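Long-range contacts in CCMAN5 (Cellulosimicrobium cellulans, PDB 2XSG), which hydrolyses alpha-mannosides as a family 92 glycoside hydrolase and enables mannose-6-phosphate modification of yeast-produced human lysosomal enzymes: residues 26-31 with 39-44; 174-179 with 226-231; 406-411 with 462-467; 725-730 with 743-748. All coordinates share one frame; numbering follows the deposited sequence.

Contact 1 of 4, residues 26-31 with 39-44; sequences DMPAAQ and VNPRTT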
loop_
_atom_site.group_PDB
_atom_site.type_symbol
_atom_site.label_atom_id
_atom_site.label_comp_id
_atom_site.label_asym_id
_atom_site.label_seq_id
_atom_site.Cartn_x
_atom_site.Cartn_y
_atom_site.Cartn_z
ATOM N N ASP A 26 9.059 -3.323 -0.516
ATOM C CA ASP A 26 8.147 -4.345 -1.014
ATOM C C ASP A 26 8.768 -5.737 -0.945
ATOM O O ASP A 26 9.977 -5.891 -0.702
ATOM C CB ASP A 26 7.716 -4.017 -2.443
ATOM C CG ASP A 26 6.630 -2.966 -2.489
ATOM O OD1 ASP A 26 5.714 -2.978 -1.604
ATOM O OD2 ASP A 26 6.692 -2.125 -3.399
ATOM N N MET A 27 7.938 -6.745 -1.159
ATOM C CA MET A 27 8.350 -8.129 -0.960
ATOM C C MET A 27 8.212 -8.965 -2.238
ATOM O O MET A 27 7.311 -8.730 -3.032
ATOM C CB MET A 27 7.514 -8.758 0.164
ATOM C CG MET A 27 6.029 -8.928 -0.172
ATOM S SD MET A 27 5.059 -9.349 1.289
ATOM C CE MET A 27 4.916 -7.713 2.045
ATOM N N PRO A 28 9.099 -9.957 -2.427
ATOM C CA PRO A 28 8.894 -10.905 -3.518
ATOM C C PRO A 28 7.951 -12.062 -3.125
ATOM O O PRO A 28 7.766 -12.995 -3.902
ATOM C CB PRO A 28 10.300 -11.437 -3.761
ATOM C CG PRO A 28 10.898 -11.466 -2.377
ATOM C CD PRO A 28 10.331 -10.250 -1.664
ATOM N N ALA A 29 7.358 -11.982 -1.934
ATOM C CA ALA A 29 6.518 -13.058 -1.362
ATOM C C ALA A 29 5.464 -13.637 -2.299
ATOM O O ALA A 29 4.807 -12.901 -3.059
ATOM C CB ALA A 29 5.839 -12.569 -0.084
ATOM N N ALA A 30 5.284 -14.950 -2.226
ATOM C CA ALA A 30 4.186 -15.592 -2.944
ATOM C C ALA A 30 2.868 -15.170 -2.291
ATOM O O ALA A 30 2.690 -15.319 -1.076
ATOM C CB ALA A 30 4.336 -17.116 -2.929
ATOM N N GLN A 31 1.970 -14.596 -3.085
ATOM C CA GLN A 31 0.687 -14.153 -2.550
ATOM C C GLN A 31 -0.414 -14.098 -3.600
ATOM O O GLN A 31 -0.139 -13.864 -4.782
ATOM C CB GLN A 31 0.825 -12.806 -1.814
ATOM C CG GLN A 31 1.518 -11.682 -2.589
ATOM C CD GLN A 31 1.963 -10.569 -1.667
ATOM O OE1 GLN A 31 2.016 -10.763 -0.461
ATOM N NE2 GLN A 31 2.315 -9.416 -2.220
ATOM N N VAL A 39 3.909 -15.480 1.618
ATOM C CA VAL A 39 4.967 -16.440 1.910
ATOM C C VAL A 39 6.270 -15.817 1.411
ATOM O O VAL A 39 6.619 -15.923 0.228
ATOM C CB VAL A 39 4.710 -17.809 1.273
ATOM C CG1 VAL A 39 5.567 -18.874 1.938
ATOM C CG2 VAL A 39 3.234 -18.183 1.361
ATOM N N ASN A 40 6.946 -15.135 2.331
ATOM C CA ASN A 40 8.099 -14.287 2.006
ATOM C C ASN A 40 9.390 -14.940 2.439
ATOM O O ASN A 40 9.540 -15.262 3.626
ATOM C CB ASN A 40 7.980 -12.930 2.702
ATOM C CG ASN A 40 8.849 -11.849 2.056
ATOM O OD1 ASN A 40 9.445 -11.024 2.753
ATOM N ND2 ASN A 40 8.935 -11.858 0.723
ATOM N N PRO A 41 10.338 -15.124 1.491
ATOM C CA PRO A 41 11.663 -15.544 1.901
ATOM C C PRO A 41 12.228 -14.518 2.878
ATOM O O PRO A 41 11.870 -13.348 2.781
ATOM C CB PRO A 41 12.465 -15.505 0.580
ATOM C CG PRO A 41 11.673 -14.570 -0.331
ATOM C CD PRO A 41 10.261 -14.880 0.036
ATOM N N ARG A 42 13.084 -14.950 3.806
ATOM C CA ARG A 42 13.744 -14.041 4.741
ATOM C C ARG A 42 15.244 -14.004 4.540
ATOM O O ARG A 42 15.921 -15.002 4.763
ATOM C CB ARG A 42 13.454 -14.450 6.188
ATOM C CG ARG A 42 13.770 -13.362 7.223
ATOM C CD ARG A 42 13.042 -13.681 8.546
ATOM N NE ARG A 42 12.983 -12.546 9.477
ATOM C CZ ARG A 42 12.120 -11.531 9.394
ATOM N NH1 ARG A 42 11.258 -11.468 8.388
ATOM N NH2 ARG A 42 12.144 -10.554 10.304
ATOM N N THR A 43 15.785 -12.855 4.158
ATOM C CA THR A 43 17.240 -12.772 3.984
ATOM C C THR A 43 17.956 -12.622 5.328
ATOM O O THR A 43 17.341 -12.276 6.334
ATOM C CB THR A 43 17.686 -11.660 2.997
ATOM O OG1 THR A 43 17.278 -10.375 3.471
ATOM C CG2 THR A 43 17.109 -11.898 1.614
ATOM N N THR A 44 19.256 -12.889 5.336
ATOM C CA THR A 44 20.070 -12.706 6.543
ATOM C C THR A 44 21.491 -12.351 6.116
ATOM O O THR A 44 21.945 -12.815 5.060
ATOM C CB THR A 44 20.039 -13.984 7.424
ATOM O OG1 THR A 44 20.932 -13.831 8.528
ATOM C CG2 THR A 44 20.415 -15.239 6.612
#
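A single antiparallel beta bridge closes a chain reversal in the N-terminal domain, tying the loop 26-31 to the chain that runs into strand 40-44. A30 and V39 form a hydrogen-bonded pair. A30 N donates to V39 O at 3.0 Å, from above the carbonyl plane and with a bent N-H...O angle of 146°. The return bond from V39 N to A30 O is also 3.0 Å, but it lies in the carbonyl plane and is nearly straight (175°). V39 O also receives a CA-H...O contact from A29 CA at 3.3 Å.

N40 is the main side chain here. Its CG is anti to the backbone N (chi1 -160°), which carries the carboxamide across to the loop. There N40 packs against M27, P28 and A29. N40 CB is 3.5 Å from A29 CB, and N40 CG is 3.9 Å from M27 CB. P28 crosses the N40 side chain at about a right angle. M27 meets it through CB alone and sends its sulfur end away. An alanine in place of N40 would remove the carboxamide and would probably loosen the packing that holds the loop from M27 to A29 in place. Beside N40, P28 CG touches P41 CG at 3.8 Å, the two rings crossing obliquely.

M27 O and D26 OD2 receive hydrogen bonds from R317 and N661 respectively. A30 and V39 both rest on V138 of strand 133-140, while V39 and P41 pack on F62 of strand 58-63.

Contact 2 of 4, residues 174-179 with 226-231; sequences SVQVET and ATAQDG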
loop_
_atom_site.group_PDB
_atom_site.type_symbol
_atom_site.label_atom_id
_atom_site.label_comp_id
_atom_site.label_asym_id
_atom_site.label_seq_id
_atom_site.Cartn_x
_atom_site.Cartn_y
_atom_site.Cartn_z
ATOM N N SER A 174 1.658 -19.748 20.450
ATOM C CA SER A 174 1.406 -21.109 20.941
ATOM C C SER A 174 1.507 -22.109 19.819
ATOM O O SER A 174 1.364 -21.767 18.636
ATOM C CB SER A 174 0.026 -21.233 21.597
ATOM O OG SER A 174 -0.998 -21.083 20.616
ATOM N N VAL A 175 1.743 -23.358 20.203
ATOM C CA VAL A 175 1.802 -24.449 19.244
ATOM C C VAL A 175 1.280 -25.724 19.916
ATOM O O VAL A 175 1.640 -26.026 21.051
ATOM C CB VAL A 175 3.225 -24.596 18.625
ATOM C CG1 VAL A 175 4.297 -24.843 19.728
ATOM C CG2 VAL A 175 3.247 -25.697 17.531
ATOM N N GLN A 176 0.366 -26.405 19.238
ATOM C CA GLN A 176 -0.106 -27.712 19.649
ATOM C C GLN A 176 0.229 -28.672 18.513
ATOM O O GLN A 176 -0.054 -28.378 17.343
ATOM C CB GLN A 176 -1.615 -27.647 19.894
ATOM C CG GLN A 176 -2.259 -28.952 20.364
ATOM C CD GLN A 176 -1.982 -29.225 21.820
ATOM O OE1 GLN A 176 -2.278 -28.400 22.686
ATOM N NE2 GLN A 176 -1.393 -30.374 22.099
ATOM N N VAL A 177 0.827 -29.807 18.865
ATOM C CA VAL A 177 1.174 -30.859 17.916
ATOM C C VAL A 177 0.171 -32.026 17.907
ATOM O O VAL A 177 -0.242 -32.495 18.964
ATOM C CB VAL A 177 2.589 -31.432 18.231
ATOM C CG1 VAL A 177 2.979 -32.480 17.224
ATOM C CG2 VAL A 177 3.601 -30.322 18.228
ATOM N N GLU A 178 -0.182 -32.502 16.708
ATOM C CA GLU A 178 -1.018 -33.708 16.517
ATOM C C GLU A 178 -0.344 -34.624 15.511
ATOM O O GLU A 178 0.030 -34.177 14.429
ATOM C CB GLU A 178 -2.383 -33.337 15.926
ATOM C CG GLU A 178 -3.437 -32.906 16.917
ATOM C CD GLU A 178 -3.888 -34.070 17.775
ATOM O OE1 GLU A 178 -4.434 -35.053 17.202
ATOM O OE2 GLU A 178 -3.689 -34.007 19.014
ATOM N N THR A 179 -0.206 -35.905 15.848
ATOM C CA THR A 179 0.256 -36.895 14.883
ATOM C C THR A 179 -0.941 -37.760 14.500
ATOM O O THR A 179 -1.593 -38.326 15.367
ATOM C CB THR A 179 1.396 -37.774 15.447
ATOM O OG1 THR A 179 2.486 -36.939 15.842
ATOM C CG2 THR A 179 1.872 -38.771 14.400
ATOM N N ALA A 226 7.317 -32.695 24.514
ATOM C CA ALA A 226 5.945 -32.229 24.804
ATOM C C ALA A 226 5.237 -31.698 23.567
ATOM O O ALA A 226 5.850 -31.061 22.711
ATOM C CB ALA A 226 5.931 -31.173 25.930
ATOM N N THR A 227 3.935 -31.939 23.492
ATOM C CA THR A 227 3.173 -31.657 22.277
ATOM C C THR A 227 2.486 -30.287 22.300
ATOM O O THR A 227 1.773 -29.943 21.355
ATOM C CB THR A 227 2.104 -32.738 22.049
ATOM O OG1 THR A 227 1.358 -32.913 23.265
ATOM C CG2 THR A 227 2.744 -34.073 21.634
ATOM N N ALA A 228 2.675 -29.527 23.387
ATOM C CA ALA A 228 2.013 -28.214 23.563
ATOM C C ALA A 228 2.968 -27.178 24.161
ATOM O O ALA A 228 3.742 -27.487 25.074
ATOM C CB ALA A 228 0.762 -28.344 24.449
ATOM N N GLN A 229 2.920 -25.960 23.627
ATOM C CA GLN A 229 3.638 -24.831 24.199
ATOM C C GLN A 229 2.757 -23.603 24.112
ATOM O O GLN A 229 1.935 -23.482 23.204
ATOM C CB GLN A 229 4.960 -24.548 23.458
ATOM C CG GLN A 229 5.965 -25.705 23.391
ATOM C CD GLN A 229 6.680 -25.997 24.714
ATOM O OE1 GLN A 229 6.675 -25.191 25.621
ATOM N NE2 GLN A 229 7.327 -27.149 24.797
ATOM N N ASP A 230 2.946 -22.686 25.053
ATOM C CA ASP A 230 2.181 -21.458 25.101
ATOM C C ASP A 230 2.998 -20.406 25.850
ATOM O O ASP A 230 3.264 -20.552 27.034
ATOM C CB ASP A 230 0.856 -21.719 25.821
ATOM C CG ASP A 230 -0.136 -20.588 25.664
ATOM O OD1 ASP A 230 0.153 -19.603 24.944
ATOM O OD2 ASP A 230 -1.230 -20.704 26.273
ATOM N N GLY A 231 3.395 -19.344 25.164
ATOM C CA GLY A 231 4.277 -18.347 25.777
ATOM C C GLY A 231 4.542 -17.211 24.818
ATOM O O GLY A 231 3.611 -16.639 24.264
HETATM O O HOH W 1 -0.616 -31.541 24.266
#
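Q176 has CG anti to the backbone N (chi1 -179°) and then bends at chi2 (77°), so its amide folds back over the neighbouring strand. Q176 OE1 comes to 3.5 Å from A228 CB. Q176 NE2 donates to a water at 2.6 Å. T227 OG1, in the crowded position between its own N and carbonyl carbon, is 2.6 Å from the same water. The water thus joins the two side chains.

V175 places CG1 in the crowded position too. Q229 has CG anti to the carbonyl carbon. The two side chains lie side by side and point the same way, with V175 CG1 3.8 Å from Q229 CB. Q229 NE2 then bonds to T216 OG1.

The backbones form an antiparallel pair in the large sheet of the N-terminal domain, with short axes at 174°. V175 N donates to Q229 O at 3.0 Å, from above the carbonyl plane. Q229 N returns to V175 O at 2.9 Å, nearly along the C=O axis. V177 N reaches T227 O at 2.7 Å, in the carbonyl plane. S174, Q176, A228 and D230 share one face.

V175 is buried on the face it shares with Q229. V177, also buried, points toward the other segment and packs on V214 of strand 212-217. Q176 and T227 are exposed and meet through water. The pairing is therefore mainly a backbone one.

Contact 3 of 4, residues 406-411 with 462-467; sequences WERSSV and GYDQYG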
loop_
_atom_site.group_PDB
_atom_site.type_symbol
_atom_site.label_atom_id
_atom_site.label_comp_id
_atom_site.label_asym_id
_atom_site.label_seq_id
_atom_site.Cartn_x
_atom_site.Cartn_y
_atom_site.Cartn_z
ATOM N N TRP A 406 -5.323 4.701 10.856
ATOM C CA TRP A 406 -6.687 4.840 10.333
ATOM C C TRP A 406 -7.110 6.261 9.999
ATOM O O TRP A 406 -8.236 6.478 9.574
ATOM C CB TRP A 406 -7.692 4.210 11.311
ATOM C CG TRP A 406 -7.342 2.789 11.697
ATOM C CD1 TRP A 406 -7.689 1.642 11.025
ATOM C CD2 TRP A 406 -6.554 2.376 12.818
ATOM N NE1 TRP A 406 -7.171 0.535 11.670
ATOM C CE2 TRP A 406 -6.473 0.957 12.773
ATOM C CE3 TRP A 406 -5.906 3.063 13.861
ATOM C CZ2 TRP A 406 -5.767 0.218 13.727
ATOM C CZ3 TRP A 406 -5.207 2.326 14.816
ATOM C CH2 TRP A 406 -5.136 0.921 14.733
ATOM N N GLU A 407 -6.218 7.230 10.168
ATOM C CA GLU A 407 -6.550 8.618 9.835
ATOM C C GLU A 407 -6.968 8.735 8.377
ATOM O O GLU A 407 -6.462 8.003 7.536
ATOM C CB GLU A 407 -5.369 9.565 10.096
ATOM C CG GLU A 407 -4.855 9.603 11.529
ATOM C CD GLU A 407 -3.630 8.723 11.749
ATOM O OE1 GLU A 407 -3.425 7.744 11.000
ATOM O OE2 GLU A 407 -2.872 9.021 12.689
ATOM N N ARG A 408 -7.867 9.681 8.086
ATOM C CA ARG A 408 -8.389 9.942 6.733
ATOM C C ARG A 408 -9.462 8.943 6.306
ATOM O O ARG A 408 -9.979 9.047 5.189
ATOM C CB ARG A 408 -7.291 10.017 5.646
ATOM C CG ARG A 408 -6.091 10.945 5.908
ATOM C CD ARG A 408 -6.450 12.421 6.065
ATOM N NE ARG A 408 -6.701 12.776 7.466
ATOM C CZ ARG A 408 -5.767 13.059 8.372
ATOM N NH1 ARG A 408 -4.477 13.028 8.051
ATOM N NH2 ARG A 408 -6.123 13.360 9.621
ATOM N N SER A 409 -9.800 7.979 7.173
ATOM C CA SER A 409 -10.909 7.044 6.871
ATOM C C SER A 409 -12.194 7.776 6.460
ATOM O O SER A 409 -12.918 7.297 5.596
ATOM C CB SER A 409 -11.220 6.125 8.063
ATOM O OG SER A 409 -10.192 5.172 8.281
ATOM N N SER A 410 -12.483 8.920 7.091
ATOM C CA SER A 410 -13.711 9.688 6.761
ATOM C C SER A 410 -13.722 10.123 5.295
ATOM O O SER A 410 -14.787 10.240 4.673
ATOM C CB SER A 410 -13.886 10.913 7.679
ATOM O OG SER A 410 -12.939 11.943 7.370
ATOM N N VAL A 411 -12.529 10.355 4.754
ATOM C CA VAL A 411 -12.369 10.803 3.372
ATOM C C VAL A 411 -12.647 9.636 2.440
ATOM O O VAL A 411 -13.318 9.801 1.429
ATOM C CB VAL A 411 -10.946 11.370 3.141
ATOM C CG1 VAL A 411 -10.713 11.732 1.659
ATOM C CG2 VAL A 411 -10.723 12.615 4.057
ATOM N N GLY A 462 -9.216 19.699 8.427
ATOM C CA GLY A 462 -10.023 20.322 7.389
ATOM C C GLY A 462 -10.496 19.278 6.397
ATOM O O GLY A 462 -11.687 19.201 6.090
ATOM N N TYR A 463 -9.564 18.456 5.909
ATOM C CA TYR A 463 -9.916 17.399 4.967
ATOM C C TYR A 463 -10.801 16.315 5.635
ATOM O O TYR A 463 -11.765 15.845 5.036
ATOM C CB TYR A 463 -8.653 16.790 4.357
ATOM C CG TYR A 463 -8.800 16.296 2.932
ATOM C CD1 TYR A 463 -10.018 15.789 2.456
ATOM C CD2 TYR A 463 -7.713 16.309 2.058
ATOM C CE1 TYR A 463 -10.158 15.334 1.145
ATOM C CE2 TYR A 463 -7.844 15.835 0.733
ATOM C CZ TYR A 463 -9.072 15.349 0.293
ATOM O OH TYR A 463 -9.225 14.883 -1.004
ATOM N N ASP A 464 -10.477 15.937 6.870
ATOM C CA ASP A 464 -11.306 14.993 7.627
ATOM C C ASP A 464 -12.735 15.469 7.759
ATOM O O ASP A 464 -13.666 14.674 7.593
ATOM C CB ASP A 464 -10.748 14.774 9.029
ATOM C CG ASP A 464 -9.573 13.817 9.046
ATOM O OD1 ASP A 464 -9.419 13.020 8.085
ATOM O OD2 ASP A 464 -8.812 13.860 10.026
ATOM N N GLN A 465 -12.896 16.761 8.066
ATOM C CA GLN A 465 -14.218 17.351 8.259
ATOM C C GLN A 465 -14.997 17.472 6.955
ATOM O O GLN A 465 -16.222 17.218 6.933
ATOM C CB GLN A 465 -14.128 18.696 8.978
ATOM C CG GLN A 465 -13.707 18.601 10.438
ATOM C CD GLN A 465 -13.573 19.977 11.077
ATOM O OE1 GLN A 465 -13.091 20.904 10.444
ATOM N NE2 GLN A 465 -14.026 20.116 12.324
ATOM N N TYR A 466 -14.308 17.822 5.870
ATOM C CA TYR A 466 -14.939 17.708 4.561
ATOM C C TYR A 466 -15.521 16.289 4.365
ATOM O O TYR A 466 -16.675 16.136 3.978
ATOM C CB TYR A 466 -14.002 18.087 3.378
ATOM C CG TYR A 466 -14.586 17.611 2.058
ATOM C CD1 TYR A 466 -15.684 18.258 1.481
ATOM C CD2 TYR A 466 -14.092 16.459 1.434
ATOM C CE1 TYR A 466 -16.261 17.780 0.290
ATOM C CE2 TYR A 466 -14.651 15.978 0.255
ATOM C CZ TYR A 466 -15.732 16.638 -0.311
ATOM O OH TYR A 466 -16.275 16.158 -1.473
ATOM N N GLY A 467 -14.719 15.256 4.631
ATOM C CA GLY A 467 -15.169 13.867 4.451
ATOM C C GLY A 467 -16.344 13.494 5.342
ATOM O O GLY A 467 -17.323 12.901 4.893
HETATM O O HOH W 2 -8.602 11.167 10.665
HETATM O O HOH W 3 -10.969 10.622 8.914
#
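A type II beta turn from W406 to S409 leads into helix 409-418 of the catalytic domain. W406 O accepts both S409 N and S409 OG, the hydroxyl at 2.7 Å on a lone pair. E407 lays its CB over one face of the R408 guanidinium, 3.8 Å above the plane.

R408 holds the N-cap position. Its chain bends at chi2 and chi3 and brings the guanidinium side-on to D464 of helix 455-474. R408 NE donates to D464 OD1 at 2.8 Å, and R408 NH2 to D464 OD2, also at 2.8 Å. Both oxygens lie near the guanidinium plane but are met from above the carboxylate plane, and the two planes are 41° apart. R408 NH1 turns to Q460 OE1. The two-pronged salt bridge probably keeps the buried D464 carboxylate ionised; a water accepts from R408 N and donates to D464 OD2. A leucine in place of R408 would lose both salt-bridge bonds and would probably leave the D464 charge poorly balanced.

S409 points away from helix 455-474. S410 faces it, and S410 OG donates to D464 O at 2.8 Å, on a lone pair. V411 crosses the Y463 side chain at about a right angle. Here the helices come close: V411 CA is 4.3 Å from G467 CA, where a side chain on G467 would clash with S410 O. V411 CG2 reaches Y463 CD1 at 3.6 Å.

Contact 4 of 4, residues 725-730 with 743-748; sequences TLDGAT and GGADLA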
loop_
_atom_site.group_PDB
_atom_site.type_symbol
_atom_site.label_atom_id
_atom_site.label_comp_id
_atom_site.label_asym_id
_atom_site.label_seq_id
_atom_site.Cartn_x
_atom_site.Cartn_y
_atom_site.Cartn_z
ATOM N N THR A 725 -11.723 13.769 -27.599
ATOM C CA THR A 725 -13.168 13.492 -27.701
ATOM C C THR A 725 -13.640 12.564 -26.585
ATOM O O THR A 725 -12.867 11.737 -26.075
ATOM C CB THR A 725 -13.606 12.859 -29.058
ATOM O OG1 THR A 725 -12.989 11.583 -29.250
ATOM C CG2 THR A 725 -13.313 13.774 -30.246
ATOM N N LEU A 726 -14.915 12.712 -26.224
ATOM C CA LEU A 726 -15.592 11.836 -25.272
ATOM C C LEU A 726 -16.816 11.238 -25.967
ATOM O O LEU A 726 -17.741 11.969 -26.353
ATOM C CB LEU A 726 -16.023 12.605 -24.014
ATOM C CG LEU A 726 -16.726 11.769 -22.927
ATOM C CD1 LEU A 726 -15.818 10.638 -22.385
ATOM C CD2 LEU A 726 -17.256 12.645 -21.777
ATOM N N ASP A 727 -16.791 9.918 -26.164
ATOM C CA ASP A 727 -17.846 9.207 -26.904
ATOM C C ASP A 727 -18.140 9.911 -28.234
ATOM O O ASP A 727 -19.309 10.173 -28.569
ATOM C CB ASP A 727 -19.117 9.105 -26.055
ATOM C CG ASP A 727 -18.929 8.244 -24.807
ATOM O OD1 ASP A 727 -18.015 7.404 -24.771
ATOM O OD2 ASP A 727 -19.721 8.393 -23.853
ATOM N N GLY A 728 -17.070 10.242 -28.961
ATOM C CA GLY A 728 -17.162 10.835 -30.305
ATOM C C GLY A 728 -17.280 12.350 -30.402
ATOM O O GLY A 728 -17.095 12.912 -31.480
ATOM N N ALA A 729 -17.567 13.014 -29.284
ATOM C CA ALA A 729 -17.860 14.445 -29.277
ATOM C C ALA A 729 -16.717 15.239 -28.657
ATOM O O ALA A 729 -16.083 14.771 -27.707
ATOM C CB ALA A 729 -19.172 14.713 -28.501
ATOM N N THR A 730 -16.464 16.435 -29.203
ATOM C CA THR A 730 -15.374 17.302 -28.735
ATOM C C THR A 730 -15.419 17.448 -27.219
ATOM O O THR A 730 -16.454 17.756 -26.652
ATOM C CB THR A 730 -15.422 18.709 -29.381
ATOM O OG1 THR A 730 -15.427 18.570 -30.796
ATOM C CG2 THR A 730 -14.177 19.533 -29.004
ATOM N N GLY A 743 -19.117 3.894 -16.522
ATOM C CA GLY A 743 -20.155 3.829 -17.551
ATOM C C GLY A 743 -19.683 3.280 -18.896
ATOM O O GLY A 743 -20.507 2.950 -19.760
ATOM N N GLY A 744 -18.369 3.157 -19.074
ATOM C CA GLY A 744 -17.815 2.504 -20.265
ATOM C C GLY A 744 -17.589 3.473 -21.406
ATOM O O GLY A 744 -17.768 3.127 -22.572
ATOM N N ALA A 745 -17.189 4.693 -21.073
ATOM C CA ALA A 745 -16.968 5.731 -22.075
ATOM C C ALA A 745 -15.725 5.483 -22.957
ATOM O O ALA A 745 -14.826 4.716 -22.587
ATOM C CB ALA A 745 -16.874 7.093 -21.403
ATOM N N ASP A 746 -15.704 6.125 -24.128
ATOM C CA ASP A 746 -14.536 6.153 -24.997
ATOM C C ASP A 746 -13.905 7.529 -24.906
ATOM O O ASP A 746 -14.421 8.494 -25.485
ATOM C CB ASP A 746 -14.911 5.886 -26.464
ATOM C CG ASP A 746 -15.373 4.468 -26.700
ATOM O OD1 ASP A 746 -16.549 4.294 -27.043
ATOM O OD2 ASP A 746 -14.568 3.533 -26.544
ATOM N N LEU A 747 -12.801 7.623 -24.177
ATOM C CA LEU A 747 -12.063 8.882 -24.061
ATOM C C LEU A 747 -10.843 8.784 -24.973
ATOM O O LEU A 747 -9.948 7.973 -24.744
ATOM C CB LEU A 747 -11.662 9.133 -22.608
ATOM C CG LEU A 747 -10.863 10.387 -22.211
ATOM C CD1 LEU A 747 -11.685 11.649 -22.417
ATOM C CD2 LEU A 747 -10.429 10.283 -20.760
ATOM N N ALA A 748 -10.834 9.594 -26.027
ATOM C CA ALA A 748 -9.794 9.528 -27.041
ATOM C C ALA A 748 -8.972 10.804 -27.079
ATOM O O ALA A 748 -9.497 11.870 -27.382
ATOM C CB ALA A 748 -10.407 9.266 -28.405
HETATM O O HOH W 4 -14.481 9.467 -28.028
#
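L726 and L747 point to one face of a beta sheet, T725 and A748 to the other. They belong to an antiparallel pair between strands 720-726 and 746-752. T725 and A748 are a hydrogen-bonded pair: T725 N donates to A748 O at 2.9 Å and A748 N to T725 O at 3.0 Å, both in the carbonyl plane. Their side chains meet through T725 OG1 and A748 CB, 3.6 Å apart.

On the opposite face both leucines have CG anti to the backbone N. L726 CD1 approaches A745 CB at 3.8 Å and lies a little farther from L747 CD1. L747 goes on to pack on F707 and V709 of strand 706-712, and T740 of helix 738-742 touches both L726 and A745.

After L726 the chain reverses through a type I' turn to A729, with D727 at its second position. D727 has CG anti to the carbonyl carbon, which turns its carboxylate to the other strand. D746 N donates to D727 OD1 at 2.7 Å, nearly along the C-O axis and almost straight (174°). The side-chain oxygen thus does the work of a backbone acceptor where the strand has ended. In return D727 N donates to D746 O at 2.8 Å. The D746 carboxylate lies close by, so the two like charges probably repel somewhat, although both residues are exposed.

One water links the turn to the other strand. It accepts from G728 N, bonds to T725 OG1, and donates to D746 O at 2.7 Å.

In the fold
The four contacts come in series along the chain, and none touches another. Contacts 1 and 2 belong to the N-terminal domain, with centres about 26 Å apart. Contact 1 is buried beside strand 58-63, while contact 2 lies farther out, on the large antiparallel sheet. Contacts 3 and 4 belong to the catalytic region, their centres about 33 Å apart. Contact 3 joins two helices; contact 4 belongs to a mixed sheet that includes strand 706-712. Contacts 2 and 4 are the most distant pair, about 62 Å between centres, on opposite sides of the chain's centre. Contacts 1 and 2 hold parts of the N-terminal domain together, contacts 3 and 4 parts of the catalytic region; none spans the two.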